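Salmonella plasmid virulence: SpvB (Salmonella typhimurium, PDB 6P0X) is a plasmid-encoded virulence effector, seen here as its N-terminal domain, that as a whole protein probably ADP-ribosylates actin on arginine and so depolymerises the cytoskeleton. Local coordinates at residues 144-149 against 173-178; 306-311 against 326-331. All blocks are in the same frame, centred on the assembly; numbering follows the deposited sequence.

Both contacts are antiparallel strand pairings in the N-terminal domain of SpvB, where strands and loops dominate and helix is almost absent. They follow one another in sequence: residues 144-149 and 173-178 are paired before the hairpin that holds residues 306-311 and 326-331 begins. Their centres lie about 30 Å apart, with about 21 Å between nearest atoms. Contact 1 sits nearer the middle, about 15 Å from the chain centre, whereas contact 2 lies about 23 Å out, close to the C-terminal end of the model. The nearest bound acrylic acid to each is about 13 Å from the Ser174 side chain in contact 1 and about 5 Å from that of Arg326 in contact 2.

Contact 1 of 2, residues 144-149 against 173-178; sequences GILHLL and ESVTPA
His147 and Ser174 face each other as a non-hydrogen-bonded pair of an antiparallel sheet, and their side chains supply the bond the backbone lacks there: His147 ND1 lies 2.6 Å from Ser174 OG. The hydroxyl sits at the imidazole edge, near the ring plane. The pairing puts both side chains on the same face, and matching first torsions (chi1 -53° and -51°) set His147 CG and Ser174 OG each beside its own backbone N. Asp141 takes the other ring nitrogen, NE2, so the imidazole is gripped at both nitrogens and its rotation is fixed.

Two hydrogen-bonded pairs flank this one. Leu146 N reaches Val175 O at 2.9 Å in a nearly straight bond (172°), and Val175 N returns to Leu146 O; Leu148 and Glu173 exchange a similar couple. Glu173 itself is buried, its carboxylate held by His181 ND1 and by the backbone N of Tyr226 and Leu227. On its face of the sheet Leu146 CB meets Val175 CG1 at 3.8 Å, while Leu146 and Leu148 also pack on strand 135-140.

Beyond Leu146 the regular pairing ends, though the chains still run alongside. Ile145 CG2 lies 3.3 Å from Val175 O. Pro177 CD approaches Gly144 O at 3.5 Å. One water bridges the two carbonyls, donating to Gly144 O and, at 2.6 Å, to Val175 O.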
loop_
_atom_site.group_PDB
_atom_site.type_symbol
_atom_site.label_atom_id
_atom_site.label_comp_id
_atom_site.label_asym_id
_atom_site.label_seq_id
_atom_site.Cartn_x
_atom_site.Cartn_y
_atom_site.Cartn_z
ATOM N N GLY A 144 -6.353 9.354 16.411
ATOM C CA GLY A 144 -7.745 8.967 16.336
ATOM C C GLY A 144 -8.188 8.399 15.007
ATOM O O GLY A 144 -9.384 8.147 14.828
ATOM N N ILE A 145 -7.275 8.198 14.070
ATOM C CA ILE A 145 -7.613 7.638 12.767
ATOM C C ILE A 145 -7.564 6.120 12.857
ATOM O O ILE A 145 -6.669 5.547 13.492
ATOM C CB ILE A 145 -6.663 8.173 11.680
ATOM C CG1 ILE A 145 -6.718 9.700 11.641
ATOM C CG2 ILE A 145 -7.027 7.600 10.321
ATOM C CD1 ILE A 145 -5.500 10.331 11.014
ATOM N N LEU A 146 -8.532 5.463 12.227
ATOM C CA LEU A 146 -8.640 4.011 12.256
ATOM C C LEU A 146 -8.242 3.454 10.895
ATOM O O LEU A 146 -8.777 3.880 9.865
ATOM C CB LEU A 146 -10.065 3.588 12.624
ATOM C CG LEU A 146 -10.307 2.107 12.908
ATOM C CD1 LEU A 146 -9.529 1.680 14.144
ATOM C CD2 LEU A 146 -11.792 1.830 13.086
ATOM N N HIS A 147 -7.314 2.496 10.896
ATOM C CA HIS A 147 -6.724 1.946 9.682
ATOM C C HIS A 147 -6.948 0.443 9.635
ATOM O O HIS A 147 -6.662 -0.263 10.608
ATOM C CB HIS A 147 -5.212 2.206 9.608
ATOM C CG HIS A 147 -4.819 3.640 9.772
ATOM N ND1 HIS A 147 -4.700 4.508 8.709
ATOM C CD2 HIS A 147 -4.484 4.350 10.877
ATOM C CE1 HIS A 147 -4.321 5.695 9.151
ATOM N NE2 HIS A 147 -4.186 5.626 10.464
ATOM N N LEU A 148 -7.440 -0.038 8.501
ATOM C CA LEU A 148 -7.383 -1.447 8.145
ATOM C C LEU A 148 -6.197 -1.645 7.211
ATOM O O LEU A 148 -6.102 -0.970 6.171
ATOM C CB LEU A 148 -8.674 -1.904 7.472
ATOM C CG LEU A 148 -9.787 -2.398 8.393
ATOM C CD1 LEU A 148 -11.049 -2.668 7.593
ATOM C CD2 LEU A 148 -9.332 -3.648 9.127
ATOM N N LEU A 149 -5.298 -2.554 7.595
ATOM C CA LEU A 149 -4.128 -2.921 6.810
ATOM C C LEU A 149 -4.244 -4.377 6.388
ATOM O O LEU A 149 -4.421 -5.266 7.234
ATOM C CB LEU A 149 -2.831 -2.713 7.605
ATOM C CG LEU A 149 -2.599 -1.345 8.253
ATOM C CD1 LEU A 149 -3.074 -1.350 9.703
ATOM C CD2 LEU A 149 -1.132 -0.936 8.157
ATOM N N GLU A 173 -7.402 0.927 4.164
ATOM C CA GLU A 173 -8.415 1.962 4.334
ATOM C C GLU A 173 -8.190 2.699 5.644
ATOM O O GLU A 173 -7.831 2.091 6.653
ATOM C CB GLU A 173 -9.834 1.385 4.296
ATOM C CG GLU A 173 -10.919 2.442 4.447
ATOM C CD GLU A 173 -12.318 1.856 4.521
ATOM O OE1 GLU A 173 -13.286 2.645 4.592
ATOM O OE2 GLU A 173 -12.450 0.614 4.522
ATOM N N SER A 174 -8.396 4.013 5.615
ATOM C CA SER A 174 -8.297 4.856 6.797
ATOM C C SER A 174 -9.566 5.682 6.931
ATOM O O SER A 174 -10.123 6.137 5.928
ATOM C CB SER A 174 -7.082 5.784 6.725
ATOM O OG SER A 174 -5.909 5.054 6.424
ATOM N N VAL A 175 -10.015 5.879 8.169
ATOM C CA VAL A 175 -11.217 6.660 8.442
ATOM C C VAL A 175 -10.969 7.548 9.654
ATOM O O VAL A 175 -10.325 7.133 10.625
ATOM C CB VAL A 175 -12.459 5.763 8.654
ATOM C CG1 VAL A 175 -12.370 4.988 9.968
ATOM C CG2 VAL A 175 -13.730 6.597 8.609
ATOM N N THR A 176 -11.457 8.784 9.577
ATOM C CA THR A 176 -11.417 9.738 10.672
ATOM C C THR A 176 -12.671 9.611 11.524
ATOM O O THR A 176 -13.656 8.990 11.110
ATOM C CB THR A 176 -11.302 11.162 10.127
ATOM O OG1 THR A 176 -12.504 11.510 9.426
ATOM C CG2 THR A 176 -10.116 11.281 9.191
ATOM N N PRO A 177 -12.665 10.172 12.736
ATOM C CA PRO A 177 -13.911 10.220 13.517
ATOM C C PRO A 177 -15.043 10.946 12.811
ATOM O O PRO A 177 -16.211 10.687 13.123
ATOM C CB PRO A 177 -13.494 10.949 14.802
ATOM C CG PRO A 177 -12.043 10.667 14.934
ATOM C CD PRO A 177 -11.498 10.590 13.536
ATOM N N ALA A 178 -14.743 11.835 11.866
ATOM C CA ALA A 178 -15.773 12.583 11.155
ATOM C C ALA A 178 -16.338 11.833 9.956
ATOM O O ALA A 178 -17.239 12.352 9.289
ATOM C CB ALA A 178 -15.225 13.940 10.701
HETATM O O HOH W 1 -11.360 7.160 13.064
#

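Contact 2 of 2, residues 306-311 against 326-331; sequences VSRLLL and RTLAYE
Arg308 and Tyr330 cross at a slant, the guanidinium and phenol planes turned 36° from each other. The arginine runs extended from CG to NE, with CG anti to the backbone N. Its NH1 donates to Tyr330 OH at 2.6 Å; the oxygen lies at the guanidinium edge, 17° out of that plane, and the bond is bent (131°). The aliphatic part joins in, with Arg308 CD 3.8 Å from Tyr330 CE1. Neither polar group depends on this bond alone: Tyr330 OH is also hydrogen-bonded to Pro252 O, while Gln288 OE1 takes Arg308 NE and Asp251 O takes NH1. The buried guanidinium thus ties the hairpin to strand 288-293 and to the loop that carries Asp251 and Pro252.

Leu328 projects from the same face of the sheet. Its CD1 reaches back to Leu310 CB at 3.7 Å, giving a diagonal apolar contact between the two hydrogen-bonded pairs, Arg308 with Leu328 and Leu310 with Arg326. Across the sheet, on the opposite face, Leu309 and Thr327 form the intervening non-hydrogen-bonded pair. Here Leu309 CD1 lies 3.8 Å from Thr327 CG2, the methyl that is anti to the threonine carbonyl carbon.

The backbone beneath is a regular ladder. Leu310 N bonds to Arg326 O at 2.8 Å, Leu328 N to Arg308 O at 2.8 Å, and each pair is closed by its return bond. Strands 304-314 and 321-328, consecutive in sequence and paired antiparallel in this way, make up a beta hairpin.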
loop_
_atom_site.group_PDB
_atom_site.type_symbol
_atom_site.label_atom_id
_atom_site.label_comp_id
_atom_site.label_asym_id
_atom_site.label_seq_id
_atom_site.Cartn_x
_atom_site.Cartn_y
_atom_site.Cartn_z
ATOM N N VAL A 306 -5.621 17.163 -13.217
ATOM C CA VAL A 306 -5.260 18.492 -12.757
ATOM C C VAL A 306 -3.749 18.667 -12.634
ATOM O O VAL A 306 -3.251 19.790 -12.789
ATOM C CB VAL A 306 -5.967 18.842 -11.431
ATOM C CG1 VAL A 306 -7.474 18.635 -11.569
ATOM C CG2 VAL A 306 -5.420 18.010 -10.297
ATOM N N SER A 307 -3.004 17.600 -12.370
ATOM C CA SER A 307 -1.563 17.719 -12.218
ATOM C C SER A 307 -0.906 16.398 -12.596
ATOM O O SER A 307 -1.454 15.323 -12.326
ATOM C CB SER A 307 -1.193 18.123 -10.786
ATOM O OG SER A 307 0.152 18.548 -10.706
ATOM N N ARG A 308 0.268 16.489 -13.229
ATOM C CA ARG A 308 1.006 15.316 -13.689
ATOM C C ARG A 308 2.458 15.451 -13.251
ATOM O O ARG A 308 3.201 16.255 -13.817
ATOM C CB ARG A 308 0.915 15.179 -15.212
ATOM C CG ARG A 308 1.802 14.095 -15.806
ATOM C CD ARG A 308 1.698 14.074 -17.318
ATOM N NE ARG A 308 2.209 12.825 -17.876
ATOM C CZ ARG A 308 2.353 12.590 -19.177
ATOM N NH1 ARG A 308 2.022 13.518 -20.062
ATOM N NH2 ARG A 308 2.826 11.424 -19.594
ATOM N N LEU A 309 2.876 14.663 -12.266
ATOM C CA LEU A 309 4.280 14.602 -11.884
ATOM C C LEU A 309 4.942 13.545 -12.757
ATOM O O LEU A 309 4.680 12.347 -12.602
ATOM C CB LEU A 309 4.433 14.277 -10.400
ATOM C CG LEU A 309 5.859 13.969 -9.926
ATOM C CD1 LEU A 309 6.777 15.165 -10.135
ATOM C CD2 LEU A 309 5.878 13.520 -8.468
ATOM N N LEU A 310 5.793 13.996 -13.673
ATOM C CA LEU A 310 6.493 13.137 -14.615
ATOM C C LEU A 310 7.923 12.944 -14.143
ATOM O O LEU A 310 8.631 13.921 -13.852
ATOM C CB LEU A 310 6.481 13.726 -16.026
ATOM C CG LEU A 310 6.965 12.776 -17.127
ATOM C CD1 LEU A 310 6.213 11.450 -17.093
ATOM C CD2 LEU A 310 6.855 13.432 -18.501
ATOM N N LEU A 311 8.327 11.679 -14.062
ATOM C CA LEU A 311 9.634 11.261 -13.588
ATOM C C LEU A 311 10.459 10.773 -14.769
ATOM O O LEU A 311 9.967 10.003 -15.600
ATOM C CB LEU A 311 9.495 10.148 -12.549
ATOM C CG LEU A 311 8.508 10.399 -11.405
ATOM C CD1 LEU A 311 8.305 9.136 -10.578
ATOM C CD2 LEU A 311 8.956 11.558 -10.523
ATOM N N ARG A 326 9.242 16.761 -12.950
ATOM C CA ARG A 326 8.540 18.037 -13.087
ATOM C C ARG A 326 7.040 17.796 -13.149
ATOM O O ARG A 326 6.589 16.712 -13.522
ATOM C CB ARG A 326 9.006 18.812 -14.323
ATOM C CG ARG A 326 9.335 17.926 -15.499
ATOM C CD ARG A 326 8.501 18.267 -16.706
ATOM N NE ARG A 326 8.852 17.415 -17.835
ATOM C CZ ARG A 326 8.551 17.688 -19.100
ATOM N NH1 ARG A 326 7.896 18.800 -19.404
ATOM N NH2 ARG A 326 8.915 16.851 -20.062
ATOM N N THR A 327 6.265 18.824 -12.795
ATOM C CA THR A 327 4.808 18.722 -12.758
ATOM C C THR A 327 4.225 19.534 -13.909
ATOM O O THR A 327 4.328 20.766 -13.929
ATOM C CB THR A 327 4.245 19.200 -11.422
ATOM O OG1 THR A 327 4.678 20.542 -11.172
ATOM C CG2 THR A 327 4.699 18.291 -10.294
ATOM N N LEU A 328 3.610 18.834 -14.854
ATOM C CA LEU A 328 2.931 19.425 -15.994
ATOM C C LEU A 328 1.438 19.604 -15.734
ATOM O O LEU A 328 0.817 18.865 -14.955
ATOM C CB LEU A 328 3.127 18.563 -17.245
ATOM C CG LEU A 328 4.544 18.198 -17.700
ATOM C CD1 LEU A 328 5.014 16.918 -17.024
ATOM C CD2 LEU A 328 4.634 18.063 -19.218
ATOM N N ALA A 329 0.878 20.626 -16.385
ATOM C CA ALA A 329 -0.552 20.903 -16.436
ATOM C C ALA A 329 -0.964 21.015 -17.900
ATOM O O ALA A 329 -0.193 21.492 -18.736
ATOM C CB ALA A 329 -0.920 22.185 -15.682
ATOM N N TYR A 330 -2.191 20.589 -18.216
ATOM C CA TYR A 330 -2.699 20.573 -19.595
ATOM C C TYR A 330 -4.020 21.346 -19.610
ATOM O O TYR A 330 -5.101 20.765 -19.529
ATOM C CB TYR A 330 -2.899 19.138 -20.089
ATOM C CG TYR A 330 -1.626 18.333 -20.188
ATOM C CD1 TYR A 330 -1.072 17.742 -19.061
ATOM C CD2 TYR A 330 -0.998 18.131 -21.411
ATOM C CE1 TYR A 330 0.087 17.000 -19.137
ATOM C CE2 TYR A 330 0.163 17.383 -21.500
ATOM C CZ TYR A 330 0.703 16.820 -20.361
ATOM O OH TYR A 330 1.861 16.074 -20.442
ATOM N N GLU A 331 -3.932 22.668 -19.682
ATOM C CA GLU A 331 -5.127 23.513 -19.703
ATOM C C GLU A 331 -5.460 24.072 -21.083
ATOM O O GLU A 331 -4.660 24.793 -21.672
ATOM C CB GLU A 331 -4.963 24.649 -18.700
#